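Local coordinates for protein inositol-1-monophosphatase (Thermotoga maritima, PDB 2P3N) that dephosphorylates inositol monophosphates and fructose 1,6-bisphosphate, among other phosphate esters, using magnesium as cofactor, at residues 197-203 / 226-231. Residues are numbered along the deposited sequence; the frame is centred on the assembly and turned at random.
Sequences INPWDIA and AFSKNF
Ile197, just before helix 199-211, packs on Phe231, where strand 230-234 sets out beside strand 191-195; Ile202, in the first helical turn, packs on Phe231 and Ala226. Ile197 is extended (phi/psi -118/155); from Pro199 the chain enters a weakly bonded helical turn, with the hydrogen bond Ala203 N to Pro199 O at 2.8 Å, and Asp201 OD2 accepts one from Asn198 N (3.2 Å). The nearest CA atoms are Ile197-Lys229 (6.1 Å) and Ala203-Ala226 (5.0 Å). Ile202 (chi1 p, chi2 p) lies over one face of the Phe231 ring (chi1 m): its CB makes a CH-pi contact 4.2 Å from the centroid, and its CG1 is 3.3 Å from Phe231 CE2. Ile197 (p, m) brings CD1 to the ring edge, 3.3 Å from Phe231 CD2. Ala226 (-51/-17) sets its O 3.0 Å from Pro199 CB and 3.4 Å from Ile202 CD1, its CB 4.4 Å from Ala203 CB. Pro199 and Ala203 also touch Ile77 of strand 74-79, so the helix start is wedged between two sheets, as in the layered inositol monophosphatase fold. Asp201, probably a second-Mg2+ ligand as in relatives, points its carboxylate away from 226-231. Without hydrogen bonds between the segments, the contact rests on van der Waals shape fit.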
ATOM      1  N   ILE A 197      27.582 -16.710  -2.831  1.00 61.80           N
ATOM      2  CA  ILE A 197      26.731 -15.970  -1.905  1.00 57.69           C
ATOM      3  C   ILE A 197      26.901 -16.519  -0.482  1.00 57.64           C
ATOM      4  O   ILE A 197      27.285 -17.672  -0.300  1.00 58.21           O
ATOM      5  CB  ILE A 197      25.244 -16.085  -2.319  1.00 55.13           C
ATOM      6  CG1 ILE A 197      24.713 -17.493  -2.025  1.00 51.69           C
ATOM      7  CG2 ILE A 197      25.096 -15.783  -3.801  1.00 54.48           C
ATOM      8  CD1 ILE A 197      25.422 -18.587  -2.759  1.00 47.26           C
ATOM      9  N   ASN A 198      26.626 -15.701   0.529  1.00 56.90           N
ATOM     10  CA  ASN A 198      26.755 -16.171   1.901  1.00 54.96           C
ATOM     11  C   ASN A 198      25.417 -16.713   2.375  1.00 52.34           C
ATOM     12  O   ASN A 198      24.387 -16.475   1.750  1.00 54.46           O
ATOM     13  CB  ASN A 198      27.220 -15.045   2.815  1.00 57.49           C
ATOM     14  CG  ASN A 198      28.485 -14.391   2.323  1.00 56.69           C
ATOM     15  OD1 ASN A 198      28.443 -13.467   1.510  1.00 55.83           O
ATOM     16  ND2 ASN A 198      29.625 -14.876   2.798  1.00 49.15           N
ATOM     17  N   PRO A 199      25.412 -17.453   3.490  1.00 49.14           N
ATOM     18  CA  PRO A 199      24.150 -18.003   3.981  1.00 45.09           C
ATOM     19  C   PRO A 199      23.066 -17.009   4.352  1.00 44.34           C
ATOM     20  O   PRO A 199      21.902 -17.392   4.440  1.00 44.75           O
ATOM     21  CB  PRO A 199      24.584 -18.875   5.166  1.00 41.44           C
ATOM     22  CG  PRO A 199      25.839 -18.243   5.622  1.00 45.16           C
ATOM     23  CD  PRO A 199      26.534 -17.908   4.323  1.00 47.52           C
ATOM     24  N   TRP A 200      23.414 -15.742   4.573  1.00 40.22           N
ATOM     25  CA  TRP A 200      22.375 -14.770   4.940  1.00 39.10           C
ATOM     26  C   TRP A 200      21.555 -14.317   3.745  1.00 41.07           C
ATOM     27  O   TRP A 200      20.484 -13.720   3.907  1.00 39.02           O
ATOM     28  CB  TRP A 200      22.968 -13.551   5.663  1.00 33.66           C
ATOM     29  CG  TRP A 200      24.151 -12.917   5.014  1.00 36.05           C
ATOM     30  CD1 TRP A 200      24.158 -12.073   3.941  1.00 39.13           C
ATOM     31  CD2 TRP A 200      25.508 -13.051   5.429  1.00 38.13           C
ATOM     32  NE1 TRP A 200      25.440 -11.666   3.664  1.00 40.85           N
ATOM     33  CE2 TRP A 200      26.290 -12.254   4.564  1.00 39.39           C
ATOM     34  CE3 TRP A 200      26.143 -13.770   6.451  1.00 36.30           C
ATOM     35  CZ2 TRP A 200      27.673 -12.152   4.689  1.00 42.18           C
ATOM     36  CZ3 TRP A 200      27.516 -13.666   6.579  1.00 42.39           C
ATOM     37  CH2 TRP A 200      28.269 -12.861   5.700  1.00 42.87           C
ATOM     38  N   ASP A 201      22.069 -14.620   2.551  1.00 44.53           N
ATOM     39  CA  ASP A 201      21.417 -14.284   1.294  1.00 47.93           C
ATOM     40  C   ASP A 201      20.449 -15.390   0.890  1.00 51.39           C
ATOM     41  O   ASP A 201      19.476 -15.130   0.184  1.00 56.18           O
ATOM     42  CB  ASP A 201      22.453 -14.120   0.169  1.00 48.63           C
ATOM     43  CG  ASP A 201      23.387 -12.948   0.387  1.00 54.31           C
ATOM     44  OD1 ASP A 201      22.902 -11.794   0.473  1.00 63.10           O
ATOM     45  OD2 ASP A 201      24.612 -13.186   0.463  1.00 51.83           O
ATOM     46  N   ILE A 202      20.702 -16.619   1.341  1.00 49.44           N
ATOM     47  CA  ILE A 202      19.852 -17.740   0.949  1.00 47.28           C
ATOM     48  C   ILE A 202      19.212 -18.637   2.013  1.00 46.56           C
ATOM     49  O   ILE A 202      18.402 -19.495   1.674  1.00 44.37           O
ATOM     50  CB  ILE A 202      20.607 -18.657  -0.055  1.00 48.79           C
ATOM     51  CG1 ILE A 202      22.003 -19.004   0.475  1.00 52.24           C
ATOM     52  CG2 ILE A 202      20.740 -17.961  -1.389  1.00 50.34           C
ATOM     53  CD1 ILE A 202      22.008 -19.973   1.646  1.00 58.12           C
ATOM     54  N   ALA A 203      19.548 -18.447   3.285  1.00 45.96           N
ATOM     55  CA  ALA A 203      18.988 -19.290   4.345  1.00 44.41           C
ATOM     56  C   ALA A 203      17.465 -19.231   4.450  1.00 46.16           C
ATOM     57  O   ALA A 203      16.813 -20.246   4.716  1.00 44.68           O
ATOM     58  CB  ALA A 203      19.614 -18.925   5.696  1.00 45.42           C
ATOM     59  N   ALA A 226      22.003 -24.402   3.798  1.00 49.91           N
ATOM     60  CA  ALA A 226      22.359 -23.014   4.102  1.00 51.03           C
ATOM     61  C   ALA A 226      23.828 -22.659   3.867  1.00 53.84           C
ATOM     62  O   ALA A 226      24.181 -21.479   3.749  1.00 52.87           O
ATOM     63  CB  ALA A 226      21.973 -22.688   5.555  1.00 42.88           C
ATOM     64  N   PHE A 227      24.677 -23.675   3.767  1.00 56.35           N
ATOM     65  CA  PHE A 227      26.106 -23.439   3.605  1.00 60.64           C
ATOM     66  C   PHE A 227      26.722 -23.886   2.279  1.00 61.68           C
ATOM     67  O   PHE A 227      27.901 -24.242   2.217  1.00 63.61           O
ATOM     68  CB  PHE A 227      26.823 -24.078   4.798  1.00 65.60           C
ATOM     69  CG  PHE A 227      26.245 -23.656   6.129  1.00 67.19           C
ATOM     70  CD1 PHE A 227      26.550 -22.407   6.674  1.00 67.18           C
ATOM     71  CD2 PHE A 227      25.318 -24.460   6.788  1.00 67.87           C
ATOM     72  CE1 PHE A 227      25.935 -21.964   7.848  1.00 62.65           C
ATOM     73  CE2 PHE A 227      24.698 -24.024   7.964  1.00 67.43           C
ATOM     74  CZ  PHE A 227      25.007 -22.774   8.490  1.00 64.80           C
ATOM     75  N   SER A 228      25.922 -23.847   1.219  1.00 60.72           N
ATOM     76  CA  SER A 228      26.388 -24.222  -0.110  1.00 60.26           C
ATOM     77  C   SER A 228      26.849 -22.943  -0.805  1.00 63.34           C
ATOM     78  O   SER A 228      26.360 -21.857  -0.497  1.00 64.09           O
ATOM     79  CB  SER A 228      25.253 -24.876  -0.891  1.00 51.89           C
ATOM     80  OG  SER A 228      24.621 -25.868  -0.101  1.00 39.30           O
ATOM     81  N   LYS A 229      27.789 -23.062  -1.736  1.00 65.05           N
ATOM     82  CA  LYS A 229      28.308 -21.889  -2.436  1.00 63.29           C
ATOM     83  C   LYS A 229      27.514 -21.474  -3.676  1.00 62.72           C
ATOM     84  O   LYS A 229      27.414 -20.284  -3.986  1.00 63.78           O
ATOM     85  CB  LYS A 229      29.781 -22.115  -2.805  1.00 68.47           C
ATOM     86  CG  LYS A 229      30.087 -23.483  -3.416  1.00 72.47           C
ATOM     87  CD  LYS A 229      31.565 -23.633  -3.767  1.00 74.09           C
ATOM     88  CE  LYS A 229      31.860 -25.017  -4.311  1.00 76.72           C
ATOM     89  NZ  LYS A 229      33.277 -25.158  -4.721  1.00 86.39           N
ATOM     90  N   ASN A 230      26.957 -22.451  -4.386  1.00 59.84           N
ATOM     91  CA  ASN A 230      26.170 -22.179  -5.586  1.00 55.42           C
ATOM     92  C   ASN A 230      24.734 -22.565  -5.285  1.00 51.82           C
ATOM     93  O   ASN A 230      24.491 -23.537  -4.567  1.00 51.40           O
ATOM     94  CB  ASN A 230      26.660 -23.016  -6.768  1.00 63.94           C
ATOM     95  CG  ASN A 230      28.113 -23.406  -6.649  1.00 68.56           C
ATOM     96  OD1 ASN A 230      28.986 -22.550  -6.467  1.00 74.71           O
ATOM     97  ND2 ASN A 230      28.387 -24.709  -6.758  1.00 63.28           N
ATOM     98  N   PHE A 231      23.783 -21.827  -5.854  1.00 50.60           N
ATOM     99  CA  PHE A 231      22.374 -22.106  -5.603  1.00 46.84           C
ATOM    100  C   PHE A 231      21.456 -22.072  -6.804  1.00 45.74           C
ATOM    101  O   PHE A 231      21.504 -21.158  -7.629  1.00 42.49           O
ATOM    102  CB  PHE A 231      21.842 -21.148  -4.539  1.00 42.10           C
ATOM    103  CG  PHE A 231      22.149 -21.579  -3.138  1.00 35.85           C
ATOM    104  CD1 PHE A 231      21.371 -22.539  -2.516  1.00 34.13           C
ATOM    105  CD2 PHE A 231      23.230 -21.049  -2.456  1.00 33.86           C
ATOM    106  CE1 PHE A 231      21.663 -22.962  -1.240  1.00 35.54           C
ATOM    107  CE2 PHE A 231      23.527 -21.471  -1.181  1.00 33.78           C
ATOM    108  CZ  PHE A 231      22.739 -22.432  -0.571  1.00 31.36           C
TER